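Local atomic coordinates of putative major capsid protein (Cafeteriavirus-dependent mavirus, PDB entry 6G44), a protein that probably forms the outer shell of the virophage mavirus, its double jelly-roll subunits associating into trimers. Residues C[305-310]-C[315-320]; C[228-233]-C[266-271]; C[93-98]-C[246-251]; C[435-440]-C[444-449]. One frame throughout, in Å; residues are numbered along the deposited sequence.

Contact 1 (C[305-310]-C[315-320]); sequences NTKDPY and ERNKHI. With SO4 (sulfate ion), chain B.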
# COMPACT_ATOMS: atom_id res chain seq x y z
N ASN C 305 -6.25 -27.01 29.61
CA ASN C 305 -6.20 -27.84 28.41
C ASN C 305 -5.82 -29.27 28.76
O ASN C 305 -4.93 -29.51 29.57
CB ASN C 305 -5.25 -27.24 27.39
CG ASN C 305 -5.83 -26.00 26.73
OD1 ASN C 305 -7.03 -25.76 26.77
ND2 ASN C 305 -4.96 -25.22 26.10
N THR C 306 -6.53 -30.20 28.12
CA THR C 306 -6.28 -31.63 28.21
C THR C 306 -5.80 -32.25 26.90
O THR C 306 -5.33 -33.38 26.91
CB THR C 306 -7.56 -32.35 28.65
OG1 THR C 306 -8.56 -32.23 27.63
CG2 THR C 306 -8.08 -31.77 29.96
N LYS C 307 -5.92 -31.52 25.79
CA LYS C 307 -5.45 -31.96 24.48
C LYS C 307 -4.38 -30.97 24.02
O LYS C 307 -4.30 -29.82 24.50
CB LYS C 307 -6.63 -32.06 23.52
CG LYS C 307 -7.48 -33.29 23.88
CD LYS C 307 -8.85 -33.30 23.26
CE LYS C 307 -9.84 -32.43 24.02
NZ LYS C 307 -11.04 -32.21 23.17
N ASP C 308 -3.50 -31.45 23.15
CA ASP C 308 -2.39 -30.62 22.68
C ASP C 308 -2.96 -29.41 21.92
O ASP C 308 -3.76 -29.59 21.02
CB ASP C 308 -1.47 -31.39 21.72
CG ASP C 308 -0.71 -32.53 22.41
OD1 ASP C 308 -0.39 -32.42 23.61
OD2 ASP C 308 -0.45 -33.53 21.70
N PRO C 309 -2.51 -28.20 22.27
CA PRO C 309 -3.00 -27.06 21.49
C PRO C 309 -2.47 -27.07 20.06
O PRO C 309 -3.11 -26.50 19.18
CB PRO C 309 -2.47 -25.86 22.27
CG PRO C 309 -1.23 -26.36 22.96
CD PRO C 309 -1.61 -27.77 23.36
N TYR C 310 -1.35 -27.77 19.83
CA TYR C 310 -0.76 -27.93 18.49
C TYR C 310 -1.26 -29.19 17.78
O TYR C 310 -0.76 -29.54 16.71
CB TYR C 310 0.77 -27.95 18.60
CG TYR C 310 1.29 -29.03 19.54
CD1 TYR C 310 1.43 -30.35 19.11
CD2 TYR C 310 1.63 -28.72 20.85
CE1 TYR C 310 1.90 -31.32 20.00
CE2 TYR C 310 2.09 -29.70 21.74
CZ TYR C 310 2.22 -30.97 21.30
OH TYR C 310 2.68 -31.91 22.22
N GLU C 315 -10.01 -30.80 17.92
CA GLU C 315 -9.89 -31.40 19.25
C GLU C 315 -9.39 -30.44 20.32
O GLU C 315 -9.41 -30.79 21.48
CB GLU C 315 -8.99 -32.64 19.23
CG GLU C 315 -9.64 -33.82 18.50
CD GLU C 315 -8.80 -35.09 18.51
OE1 GLU C 315 -7.86 -35.25 19.35
OE2 GLU C 315 -9.11 -35.98 17.67
N ARG C 316 -8.94 -29.23 19.96
CA ARG C 316 -8.51 -28.28 21.00
C ARG C 316 -9.69 -28.03 21.96
O ARG C 316 -10.86 -27.94 21.52
CB ARG C 316 -8.05 -26.97 20.37
CG ARG C 316 -6.78 -27.09 19.54
CD ARG C 316 -6.36 -25.75 18.95
NE ARG C 316 -5.89 -24.86 19.99
CZ ARG C 316 -5.34 -23.67 19.76
NH1 ARG C 316 -5.33 -23.18 18.52
NH2 ARG C 316 -4.88 -22.94 20.78
N ASN C 317 -9.38 -27.93 23.25
CA ASN C 317 -10.44 -27.72 24.24
C ASN C 317 -11.19 -26.42 23.95
O ASN C 317 -10.56 -25.41 23.71
CB ASN C 317 -9.87 -27.66 25.64
CG ASN C 317 -9.23 -28.96 26.06
OD1 ASN C 317 -8.03 -29.17 25.91
ND2 ASN C 317 -10.05 -29.87 26.60
N LYS C 318 -12.52 -26.48 23.95
CA LYS C 318 -13.37 -25.34 23.65
C LYS C 318 -13.83 -24.77 24.97
O LYS C 318 -14.74 -25.32 25.59
CB LYS C 318 -14.56 -25.74 22.79
CG LYS C 318 -14.18 -26.40 21.46
CD LYS C 318 -15.40 -26.67 20.59
CE LYS C 318 -15.32 -27.96 19.80
NZ LYS C 318 -14.21 -28.02 18.80
N HIS C 319 -13.18 -23.70 25.41
CA HIS C 319 -13.50 -22.99 26.64
C HIS C 319 -14.63 -22.00 26.40
O HIS C 319 -14.71 -21.41 25.33
CB HIS C 319 -12.28 -22.25 27.15
CG HIS C 319 -11.14 -23.15 27.45
ND1 HIS C 319 -11.17 -24.04 28.51
CD2 HIS C 319 -9.97 -23.36 26.81
CE1 HIS C 319 -10.04 -24.73 28.52
NE2 HIS C 319 -9.30 -24.34 27.49
N ILE C 320 -15.52 -21.86 27.38
CA ILE C 320 -16.64 -20.92 27.27
C ILE C 320 -16.63 -19.96 28.43
O ILE C 320 -16.45 -20.35 29.61
CB ILE C 320 -17.99 -21.67 27.21
CG1 ILE C 320 -18.00 -22.69 26.06
CG2 ILE C 320 -19.15 -20.69 27.10
CD1 ILE C 320 -19.17 -23.66 26.03
S SO4 B . -13.63 -29.90 25.34
O1 SO4 B . -12.95 -31.16 24.99
O2 SO4 B . -14.97 -30.14 25.93
O3 SO4 B . -12.82 -29.23 26.37
O4 SO4 B . -13.82 -29.09 24.09
O HOH W 1 -8.01 -24.52 24.24
O HOH W 2 -6.41 -28.06 23.87
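This is a polar contact, built from side-chain-to-backbone and side-chain-to-side-chain hydrogen bonds, in the linker between strands 286-305 and 319-328, where the amide of Asn317 reaches across to Asn305, Thr306 and Lys307. Asn317 OD1 takes two backbone N-H groups: Thr306 N sits 2.9 Å from it, above the carbonyl plane, and Lys307 N lies 3.2 Å from it, in that plane and on a lone pair. Water 2 also donates to this oxygen. On the other branch, Asn317 ND2 gives one hydrogen to Thr306 OG1 at 3.0 Å, nearly in the amide plane, and the other to a sulfate oxygen, so both ends of the amide are engaged and its rotation is fixed. The strands joined here belong to the two sheets of the second jelly-roll, so the linker carries the chain from one sheet to the other.

Nearby, Asn305 OD1 accepts from His319 NE2 at 2.8 Å with an N-H...O angle of 165°, the oxygen lying close to the imidazole plane. The opposite end of that amide, Asn305 ND2, donates to the carbonyls of Thr458 and Glu460, which settles its orientation. Lys307 bends at chi3 (-81°) and brings NZ within 2.7 Å of Glu315 O. The same ammonium is 2.8 Å from sulfate O1, and Lys318 N donates to another oxygen of that anion, probably a crystallisation sulfate. Deeper in, Pro309 O lies over one face of the Arg316 guanidinium without bonding to it, while Arg316 NH2 and NH1 donate to Thr458 O and Gly396 O.

Contact 2 (C[228-233]-C[266-271]); sequences FKVILD and INMLVQ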
# COMPACT_ATOMS: atom_id res chain seq x y z
N PHE C 228 -4.48 24.27 31.41
CA PHE C 228 -4.15 23.10 30.58
C PHE C 228 -3.25 22.19 31.38
O PHE C 228 -2.09 22.50 31.62
CB PHE C 228 -3.51 23.54 29.26
CG PHE C 228 -3.21 22.40 28.29
CD1 PHE C 228 -4.08 21.31 28.14
CD2 PHE C 228 -2.08 22.47 27.50
CE1 PHE C 228 -3.78 20.29 27.24
CE2 PHE C 228 -1.79 21.45 26.58
CZ PHE C 228 -2.65 20.37 26.46
N LYS C 229 -3.81 21.09 31.87
CA LYS C 229 -3.02 20.12 32.62
C LYS C 229 -3.17 18.75 31.98
O LYS C 229 -4.27 18.40 31.55
CB LYS C 229 -3.43 20.02 34.10
CG LYS C 229 -3.48 21.36 34.79
CD LYS C 229 -3.93 21.21 36.25
CE LYS C 229 -4.40 22.53 36.81
NZ LYS C 229 -4.72 22.39 38.25
N VAL C 230 -2.07 18.01 31.94
CA VAL C 230 -2.08 16.63 31.43
C VAL C 230 -1.41 15.83 32.53
O VAL C 230 -0.21 15.99 32.78
CB VAL C 230 -1.36 16.51 30.09
CG1 VAL C 230 -1.24 15.05 29.65
CG2 VAL C 230 -2.10 17.32 29.02
N ILE C 231 -2.20 14.96 33.15
CA ILE C 231 -1.75 14.18 34.32
C ILE C 231 -1.72 12.70 33.93
O ILE C 231 -2.77 12.14 33.57
CB ILE C 231 -2.68 14.41 35.51
CG1 ILE C 231 -2.77 15.90 35.85
CG2 ILE C 231 -2.20 13.64 36.75
CD1 ILE C 231 -4.08 16.29 36.52
N LEU C 232 -0.54 12.11 34.02
CA LEU C 232 -0.34 10.71 33.55
C LEU C 232 0.01 9.80 34.72
O LEU C 232 0.85 10.14 35.56
CB LEU C 232 0.81 10.65 32.56
CG LEU C 232 0.75 11.63 31.39
CD1 LEU C 232 2.02 11.52 30.56
CD2 LEU C 232 -0.48 11.39 30.55
N ASP C 233 -0.61 8.61 34.73
CA ASP C 233 -0.11 7.51 35.58
C ASP C 233 1.04 6.89 34.79
O ASP C 233 0.80 6.06 33.89
CB ASP C 233 -1.23 6.51 35.85
CG ASP C 233 -0.78 5.24 36.55
OD1 ASP C 233 0.33 5.17 37.07
OD2 ASP C 233 -1.62 4.31 36.55
N ILE C 266 10.66 12.95 29.96
CA ILE C 266 9.44 13.08 29.18
C ILE C 266 9.08 14.55 29.01
O ILE C 266 9.19 15.34 29.97
CB ILE C 266 8.28 12.26 29.79
CG1 ILE C 266 7.04 12.24 28.86
CG2 ILE C 266 7.94 12.75 31.19
CD1 ILE C 266 5.94 11.34 29.35
N ASN C 267 8.74 14.93 27.78
CA ASN C 267 8.22 16.26 27.47
C ASN C 267 6.94 16.12 26.65
O ASN C 267 6.78 15.12 25.95
CB ASN C 267 9.26 17.05 26.67
CG ASN C 267 10.51 17.35 27.47
OD1 ASN C 267 10.50 17.34 28.70
ND2 ASN C 267 11.59 17.69 26.78
N MET C 268 6.07 17.11 26.74
CA MET C 268 4.87 17.19 25.89
C MET C 268 5.15 18.20 24.81
O MET C 268 5.53 19.33 25.11
CB MET C 268 3.63 17.57 26.67
CG MET C 268 2.39 17.67 25.80
SD MET C 268 0.85 17.62 26.73
CE MET C 268 0.98 19.16 27.64
N LEU C 269 4.99 17.80 23.54
CA LEU C 269 5.30 18.62 22.39
C LEU C 269 4.03 18.94 21.66
O LEU C 269 3.27 18.01 21.31
CB LEU C 269 6.25 17.90 21.45
CG LEU C 269 7.74 17.88 21.80
CD1 LEU C 269 8.07 17.37 23.19
CD2 LEU C 269 8.54 17.10 20.78
N VAL C 270 3.75 20.22 21.44
CA VAL C 270 2.55 20.61 20.73
C VAL C 270 2.72 21.97 20.07
O VAL C 270 3.37 22.87 20.63
CB VAL C 270 1.30 20.61 21.67
CG1 VAL C 270 1.40 21.72 22.74
CG2 VAL C 270 -0.01 20.64 20.92
N GLN C 271 2.14 22.14 18.88
CA GLN C 271 2.12 23.42 18.23
C GLN C 271 1.25 24.43 18.99
O GLN C 271 0.27 24.09 19.62
CB GLN C 271 1.61 23.25 16.79
CG GLN C 271 2.61 22.54 15.87
CD GLN C 271 1.94 21.90 14.68
OE1 GLN C 271 1.11 21.02 14.85
NE2 GLN C 271 2.30 22.35 13.45
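Strands 228-233 and 266-270 run roughly antiparallel, with axes 10.5 Å apart and 139° between their directions, too far apart for backbone bonding, and meet through Phe228, Val230 and Leu232 on one side and Met268 and Ile266 on the other. Met268 carries most of the contact. Its chain runs out extended, with CG trans to the backbone N, and then turns at the thioether (chi3 66°), which sets the methyl beside the Phe228 ring. Met268 CE lies 3.7 Å from Phe228 CE2, coming at the ring obliquely. The sulfur is 5.4 Å from the ring centroid, a Met-aromatic contact that is neither face-on nor edge-on. Two residues along its strand, Val230 puts CG2 3.7 Å from the sulfur, SD, of the same Met268, whose end meets the ring and the valine methyl at once, where those two neighbours lie next to each other. Further on, the end methyls of Leu232 and Ile266 meet, CD1 to CD1 at 4.1 Å.

Strand 222-235 is bonded to strand 58-66, and strand 258-273 to strands 43-45 and 74-84; Leu75 and Ile45 also pack on Met268. The pair thus belongs to the interior of the first jelly-roll, where facing strands meet. With no hydrogen bond across it, the contact rests on apolar packing and the sulfur-aromatic approach.

Contact 3 (C[93-98]-C[246-251]); sequences KDQIGL and DDVKLV. With SO4 (sulfate ion), chain F.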
# COMPACT_ATOMS: atom_id res chain seq x y z
N LYS C 93 21.34 -9.71 16.77
CA LYS C 93 20.95 -9.11 15.50
C LYS C 93 19.46 -9.34 15.26
O LYS C 93 18.96 -10.46 15.33
CB LYS C 93 21.80 -9.64 14.35
CG LYS C 93 21.50 -9.03 12.98
CD LYS C 93 21.54 -7.51 12.94
CE LYS C 93 21.43 -7.00 11.51
NZ LYS C 93 22.60 -7.41 10.67
N ASP C 94 18.77 -8.23 14.99
CA ASP C 94 17.33 -8.24 14.69
C ASP C 94 16.46 -8.82 15.81
O ASP C 94 15.40 -9.40 15.58
CB ASP C 94 17.05 -8.95 13.33
CG ASP C 94 17.72 -8.25 12.15
OD1 ASP C 94 17.81 -7.02 12.14
OD2 ASP C 94 18.11 -8.96 11.20
N GLN C 95 16.90 -8.65 17.06
CA GLN C 95 16.20 -9.26 18.19
C GLN C 95 15.69 -8.30 19.26
O GLN C 95 14.91 -8.74 20.12
CB GLN C 95 17.12 -10.30 18.84
CG GLN C 95 17.21 -11.54 17.98
CD GLN C 95 18.22 -12.55 18.47
OE1 GLN C 95 19.34 -12.19 18.83
NE2 GLN C 95 17.83 -13.83 18.45
N ILE C 96 16.03 -7.02 19.21
CA ILE C 96 15.66 -6.05 20.24
C ILE C 96 14.90 -4.90 19.60
O ILE C 96 15.31 -4.38 18.55
CB ILE C 96 16.91 -5.44 20.94
CG1 ILE C 96 17.81 -6.54 21.53
CG2 ILE C 96 16.51 -4.46 22.04
CD1 ILE C 96 17.16 -7.40 22.58
N GLY C 97 13.83 -4.48 20.24
CA GLY C 97 13.12 -3.29 19.83
C GLY C 97 12.14 -2.86 20.87
O GLY C 97 12.32 -3.13 22.08
N LEU C 98 11.06 -2.23 20.43
CA LEU C 98 9.99 -1.80 21.30
C LEU C 98 8.67 -2.48 20.98
O LEU C 98 8.44 -2.89 19.82
CB LEU C 98 9.83 -0.27 21.24
CG LEU C 98 11.06 0.56 21.61
CD1 LEU C 98 10.82 2.04 21.40
CD2 LEU C 98 11.52 0.30 23.04
N ASP C 246 11.97 -14.02 21.01
CA ASP C 246 11.87 -15.25 21.79
C ASP C 246 12.99 -16.23 21.54
O ASP C 246 13.05 -17.22 22.27
CB ASP C 246 10.49 -15.86 21.56
CG ASP C 246 9.40 -14.92 22.04
OD1 ASP C 246 9.22 -14.83 23.29
OD2 ASP C 246 8.79 -14.19 21.22
N ASP C 247 13.87 -15.98 20.56
CA ASP C 247 15.03 -16.82 20.32
C ASP C 247 16.36 -16.23 20.80
O ASP C 247 17.41 -16.82 20.53
CB ASP C 247 15.11 -17.35 18.88
CG ASP C 247 15.30 -16.29 17.80
OD1 ASP C 247 15.11 -15.07 18.06
OD2 ASP C 247 15.64 -16.72 16.66
N VAL C 248 16.32 -15.14 21.56
CA VAL C 248 17.51 -14.69 22.29
C VAL C 248 17.77 -15.70 23.40
O VAL C 248 16.86 -16.07 24.13
CB VAL C 248 17.35 -13.28 22.90
CG1 VAL C 248 18.59 -12.85 23.70
CG2 VAL C 248 17.08 -12.25 21.79
N LYS C 249 19.01 -16.13 23.52
CA LYS C 249 19.37 -17.14 24.52
C LYS C 249 19.72 -16.49 25.86
O LYS C 249 20.28 -15.38 25.91
CB LYS C 249 20.53 -17.98 24.02
CG LYS C 249 20.23 -18.78 22.76
CD LYS C 249 21.43 -19.59 22.30
CE LYS C 249 21.06 -20.52 21.15
NZ LYS C 249 22.25 -21.10 20.48
N LEU C 250 19.39 -17.21 26.93
CA LEU C 250 19.55 -16.76 28.30
C LEU C 250 20.80 -17.37 28.94
O LEU C 250 21.18 -18.50 28.63
CB LEU C 250 18.34 -17.17 29.13
CG LEU C 250 17.00 -16.46 28.88
CD1 LEU C 250 15.80 -17.34 29.22
CD2 LEU C 250 16.92 -15.17 29.68
N VAL C 251 21.40 -16.62 29.86
CA VAL C 251 22.47 -17.12 30.75
C VAL C 251 21.93 -18.35 31.48
O VAL C 251 20.73 -18.41 31.81
CB VAL C 251 22.89 -16.03 31.78
CG1 VAL C 251 23.77 -16.58 32.90
CG2 VAL C 251 23.65 -14.91 31.09
S SO4 F . 24.36 -4.47 9.27
O1 SO4 F . 23.81 -4.78 10.60
O2 SO4 F . 24.42 -5.70 8.45
O3 SO4 F . 23.50 -3.45 8.61
O4 SO4 F . 25.76 -4.03 9.46
O HOH W 3 19.60 -16.08 19.07
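A short two-stranded antiparallel sheet, 96-98 with 242-244, sets this contact: Gln95, just before one strand, reaches Asp247 and Val248 in the loop after the other. Gln95 NE2 donates to Asp247 OD1 at 3.0 Å with an N-H...O angle of 159°. The carboxylate oxygen lies in the plane of the amide, yet the amide nitrogen comes down from above the carboxylate plane; the two flat groups stand almost perpendicular, 85° apart. Asp247 OD1 also accepts from the backbone N of Ala156, so a third loop shares it. Gln95 NE2 also donates to water 3, 2.9 Å away, which in turn donates to Asp247 O at 2.7 Å and closes a small bridge.

Beneath the polar end, the glutamine stem crosses the valine at a slant. Val248 CG2 touches both Gln95 CB and Gln95 CD at 3.5 Å, and its position on the glutamine side follows from CG1 pointing trans to the backbone N (chi1 178°). The strand pair sits against strand 195-205 of the first jelly-roll, through Ile96 and Leu98. At the start of the same segment, in one of its two modelled conformers, and so tentatively, Lys93 NZ is 2.9 Å from O1 of a sulfate, probably from the crystallisation liquor, that Thr167 also binds, together with Asn400, Lys155 and Thr403 of the second subunit.

Contact 4 (C[435-440]-C[444-449]); sequences LKDYNV and ANKSIN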
# COMPACT_ATOMS: atom_id res chain seq x y z
N LEU C 435 -31.56 -7.11 14.92
CA LEU C 435 -32.54 -7.24 16.01
C LEU C 435 -33.94 -6.98 15.50
O LEU C 435 -34.17 -6.08 14.68
CB LEU C 435 -32.23 -6.27 17.15
CG LEU C 435 -30.90 -6.44 17.90
CD1 LEU C 435 -30.63 -5.28 18.82
CD2 LEU C 435 -30.87 -7.73 18.70
N LYS C 436 -34.88 -7.77 16.00
CA LYS C 436 -36.26 -7.50 15.67
C LYS C 436 -36.73 -6.17 16.27
O LYS C 436 -37.59 -5.50 15.69
CB LYS C 436 -37.19 -8.68 16.01
CG LYS C 436 -37.29 -9.08 17.46
CD LYS C 436 -38.35 -10.18 17.67
CE LYS C 436 -39.76 -9.64 17.48
NZ LYS C 436 -40.81 -10.58 17.96
N ASP C 437 -36.14 -5.77 17.40
CA ASP C 437 -36.45 -4.48 18.02
C ASP C 437 -35.73 -3.37 17.25
O ASP C 437 -34.55 -3.10 17.50
CB ASP C 437 -36.09 -4.48 19.50
CG ASP C 437 -36.54 -3.21 20.21
OD1 ASP C 437 -37.00 -2.29 19.51
OD2 ASP C 437 -36.42 -3.18 21.44
N TYR C 438 -36.44 -2.76 16.30
CA TYR C 438 -35.93 -1.67 15.46
C TYR C 438 -35.54 -0.43 16.26
O TYR C 438 -34.84 0.44 15.72
CB TYR C 438 -36.93 -1.31 14.35
CG TYR C 438 -38.34 -1.10 14.86
CD1 TYR C 438 -38.71 0.10 15.46
CD2 TYR C 438 -39.31 -2.11 14.74
CE1 TYR C 438 -39.99 0.30 15.94
CE2 TYR C 438 -40.60 -1.92 15.22
CZ TYR C 438 -40.94 -0.71 15.82
OH TYR C 438 -42.21 -0.48 16.32
N ASN C 439 -35.95 -0.33 17.53
CA ASN C 439 -35.56 0.81 18.37
C ASN C 439 -34.12 0.75 18.87
O ASN C 439 -33.62 1.76 19.38
CB ASN C 439 -36.49 0.96 19.57
CG ASN C 439 -37.91 1.29 19.17
OD1 ASN C 439 -38.16 2.10 18.28
ND2 ASN C 439 -38.86 0.61 19.82
N VAL C 440 -33.48 -0.42 18.80
CA VAL C 440 -32.11 -0.55 19.26
C VAL C 440 -31.18 -0.13 18.13
O VAL C 440 -30.81 -0.93 17.25
CB VAL C 440 -31.79 -1.98 19.77
CG1 VAL C 440 -30.37 -2.06 20.26
CG2 VAL C 440 -32.74 -2.37 20.88
N ALA C 444 -29.30 5.70 20.35
CA ALA C 444 -30.65 5.77 20.94
C ALA C 444 -30.54 5.87 22.45
O ALA C 444 -29.77 5.13 23.08
CB ALA C 444 -31.46 4.55 20.58
N ASN C 445 -31.35 6.74 23.05
CA ASN C 445 -31.43 6.82 24.51
C ASN C 445 -32.37 5.76 25.08
O ASN C 445 -33.27 6.04 25.87
CB ASN C 445 -31.86 8.22 24.95
CG ASN C 445 -31.70 8.42 26.44
OD1 ASN C 445 -30.93 7.71 27.09
ND2 ASN C 445 -32.43 9.39 26.99
N LYS C 446 -32.16 4.52 24.68
CA LYS C 446 -33.00 3.40 25.08
C LYS C 446 -32.13 2.50 25.93
O LYS C 446 -31.01 2.15 25.51
CB LYS C 446 -33.48 2.64 23.85
CG LYS C 446 -34.29 1.40 24.20
CD LYS C 446 -34.70 0.57 23.00
CE LYS C 446 -35.19 -0.79 23.46
NZ LYS C 446 -36.38 -0.68 24.38
N SER C 447 -32.62 2.11 27.11
CA SER C 447 -31.89 1.21 27.98
C SER C 447 -31.94 -0.21 27.41
O SER C 447 -32.98 -0.66 26.92
CB SER C 447 -32.48 1.22 29.41
OG SER C 447 -32.38 2.52 29.98
N ILE C 448 -30.81 -0.90 27.45
CA ILE C 448 -30.70 -2.29 27.01
C ILE C 448 -29.91 -3.11 28.00
O ILE C 448 -29.13 -2.59 28.80
CB ILE C 448 -30.06 -2.42 25.60
CG1 ILE C 448 -28.64 -1.81 25.56
CG2 ILE C 448 -30.98 -1.80 24.56
CD1 ILE C 448 -27.88 -2.12 24.28
N ASN C 449 -30.13 -4.42 27.95
CA ASN C 449 -29.30 -5.37 28.69
C ASN C 449 -28.66 -6.32 27.69
O ASN C 449 -29.33 -6.81 26.80
CB ASN C 449 -30.14 -6.16 29.69
CG ASN C 449 -30.81 -5.26 30.72
OD1 ASN C 449 -30.15 -4.45 31.37
ND2 ASN C 449 -32.12 -5.39 30.85
O HOH W 4 -38.16 -1.25 22.31
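Water 4 is gripped by three side chains: it donates to Asp437 OD2 at 2.7 Å, accepts from Lys446 NZ at 2.8 Å and accepts from Asn439 ND2 at 3.2 Å. It thereby ties the segment 435-440 to the lysine of 444-449. Asp437 and Lys446 approach from opposite directions; their direct charge contact, Asp437 OD2 to Lys446 NZ at 3.9 Å, is a long salt bridge, so the water probably carries much of the coupling. The extended lysine chain lays its apolar stem against the turn, and the bend at chi4 (60°) then swings NZ to water 4. Lys446 CE comes 3.4 Å from Asp437 OD2, while Lys446 CD rests near Asn439 CB.

The acid is held from its own side as well. Asp437 OD1 accepts from Asn439 N at 3.0 Å, from above the carboxylate plane, an Asx turn that lies within the type I beta turn from Asp437 to Val440. This keeps the carboxylate close to the turn, with its other oxygen directed at the water and the lysine. Below the polar cluster, Val440 CG2 meets Lys446 CE at 3.9 Å and Ile448 CG2 at 4.1 Å, while the methyl of Ala444 faces the carbonyl oxygen of Asn439.

The turn leads into strand 448-457 of the second jelly-roll, whose Ile448 packs on Met328 of strand 319-328. Helix 497-501 lies against Asn439 and Ala444, strand 366-369 receives Leu435 and Lys436, and Tyr438 reaches Leu277 of the third subunit.

Overall arrangement
The four contacts are spread over both jelly-rolls. Contacts 3 and 2 come first along the chain and interleave, 93-98, 228-233, 246-251, 266-271; contact 1 follows, and contact 4 is last. Contacts 2 and 3 have centres 33 Å apart, one in the strand interior and the other beside the small two-stranded sheet of 96-98 and 242-244. Contacts 1 and 4 lie at different ends of one sheet, in which strands 319-328 and 448-457 are neighbours, and their centres are 37 Å apart. The longest separation is 51 Å, between contacts 3 and 4, on opposite sides of the chain's centre. No two touch; contacts 2 and 3 lie in the N-terminal jelly-roll, contacts 1 and 4 in the second.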